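Putative oxidoreductase (PDB 3EOF) probably acts as a flavin-dependent oxidoreductase of the nitroreductase family, binding flavin mononucleotide as its cofactor. Local coordinates at the interface of chains A and B. Coordinates in Å, arbitrary orientation; residue numbers count along the deposited sequence, not the author numbering. Chains: chain A/B, Putative oxidoreductase.

The interface of chains A and B. Residues chain A 220-221, 225, 230; chain B 84, 88, 95, 97.
At the C-terminal end of helix 216-224 of chain A, the phenol of B:Tyr97 reaches the backbone carbonyls of A:Phe220 and A:Tyr225, part of the two-fold interface of a dimer usual in nitroreductases. B:Tyr97 OH lies 2.9 Å from A:Tyr225 O and 3.2 Å from A:Phe220 O; its one hydrogen can serve either acceptor, the shorter pair being the likelier hydrogen bond. One carbonyl is near the helix end, the other just past it; neither contact depends directly on the side chain there. CG of B:Tyr97 stands anti to its carbonyl carbon (chi1 -53°), which sends the ring toward chain A. A:Tyr225 CB meets that ring at its edge, 3.8 Å from B:Tyr97 CE1. The amide of A:Asn230 comes obliquely, out of the ring plane, to the CD1-CE1 edge, ND2 3.3 Å from both B:Tyr97 CD1 and CE1, its plane turned 47° from the ring; ND2 also makes a weak hydrogen bond to A:Tyr225 O within chain A.
Beyond the phenol, the CZ edge of B:Phe84 stands above the CB-CG end of the A:Phe220 ring, off its centre, CZ 3.5 Å from A:Phe220 CB, planes 79° apart. The methyl of A:Thr221 fits between B:Tyr97, B:Cys88 and B:Pro95, with CG2 3.5 Å from B:Cys88 SG. Helix 82-89 of chain B and the loop carrying B:Pro95 and B:Tyr97 therefore pack against helix 216-224 of chain A, the loop residue that follows it and the start of helix 227-243; the twin contact exchanges the chains.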
# COMPACT_ATOMS: atom_id res chain seq x y z
N PHE A 220 -0.73 -3.28 -23.33
CA PHE A 220 -1.41 -3.12 -22.07
C PHE A 220 -2.91 -2.95 -22.15
O PHE A 220 -3.64 -3.55 -21.37
CB PHE A 220 -0.79 -1.96 -21.31
CG PHE A 220 0.58 -2.25 -20.83
CD1 PHE A 220 0.77 -2.88 -19.62
CD2 PHE A 220 1.67 -1.94 -21.59
CE1 PHE A 220 2.01 -3.19 -19.20
CE2 PHE A 220 2.93 -2.23 -21.13
CZ PHE A 220 3.10 -2.85 -19.95
N THR A 221 -3.37 -2.12 -23.08
CA THR A 221 -4.78 -1.80 -23.23
C THR A 221 -5.55 -2.91 -23.93
O THR A 221 -6.70 -3.14 -23.62
CB THR A 221 -4.99 -0.50 -24.06
OG1 THR A 221 -4.56 -0.70 -25.41
CG2 THR A 221 -4.21 0.67 -23.47
N TYR A 225 -4.33 -5.49 -19.60
CA TYR A 225 -5.22 -4.87 -18.67
C TYR A 225 -6.24 -4.14 -19.46
O TYR A 225 -6.18 -2.91 -19.59
CB TYR A 225 -4.45 -3.90 -17.77
CG TYR A 225 -3.24 -4.52 -17.07
CD1 TYR A 225 -3.39 -5.47 -16.05
CD2 TYR A 225 -1.95 -4.13 -17.41
CE1 TYR A 225 -2.28 -6.03 -15.40
CE2 TYR A 225 -0.85 -4.68 -16.78
CZ TYR A 225 -1.01 -5.62 -15.80
OH TYR A 225 0.11 -6.14 -15.19
N ASN A 230 -11.14 -4.86 -16.81
CA ASN A 230 -11.09 -3.87 -15.74
C ASN A 230 -12.46 -3.53 -15.16
O ASN A 230 -12.61 -3.37 -13.95
CB ASN A 230 -10.39 -2.60 -16.23
CG ASN A 230 -8.89 -2.80 -16.43
OD1 ASN A 230 -8.28 -3.70 -15.85
ND2 ASN A 230 -8.29 -1.96 -17.26
N PHE B 84 -0.08 7.19 -17.77
CA PHE B 84 -0.17 6.08 -18.65
C PHE B 84 -1.23 6.26 -19.71
O PHE B 84 -1.04 5.86 -20.83
CB PHE B 84 -0.44 4.77 -17.91
CG PHE B 84 -0.37 3.59 -18.79
CD1 PHE B 84 0.85 3.11 -19.20
CD2 PHE B 84 -1.53 2.98 -19.27
CE1 PHE B 84 0.93 2.01 -20.04
CE2 PHE B 84 -1.46 1.87 -20.11
CZ PHE B 84 -0.23 1.39 -20.52
N CYS B 88 -0.86 6.23 -23.70
CA CYS B 88 -1.75 5.48 -24.60
C CYS B 88 -2.29 6.34 -25.74
O CYS B 88 -2.40 5.90 -26.89
CB CYS B 88 -2.95 4.88 -23.83
SG CYS B 88 -2.54 3.60 -22.64
N PRO B 95 -7.28 3.43 -23.70
CA PRO B 95 -7.17 2.97 -22.33
C PRO B 95 -8.54 2.77 -21.71
O PRO B 95 -9.50 3.47 -22.06
CB PRO B 95 -6.41 4.10 -21.65
CG PRO B 95 -6.69 5.29 -22.43
CD PRO B 95 -7.07 4.89 -23.79
N TYR B 97 -9.06 2.54 -18.10
CA TYR B 97 -8.62 2.57 -16.70
C TYR B 97 -9.39 3.53 -15.77
O TYR B 97 -8.94 3.80 -14.65
CB TYR B 97 -7.12 2.87 -16.63
CG TYR B 97 -6.31 1.94 -17.50
CD1 TYR B 97 -6.21 0.61 -17.17
CD2 TYR B 97 -5.65 2.39 -18.65
CE1 TYR B 97 -5.51 -0.26 -17.94
CE2 TYR B 97 -4.92 1.52 -19.44
CZ TYR B 97 -4.86 0.17 -19.08
OH TYR B 97 -4.15 -0.79 -19.84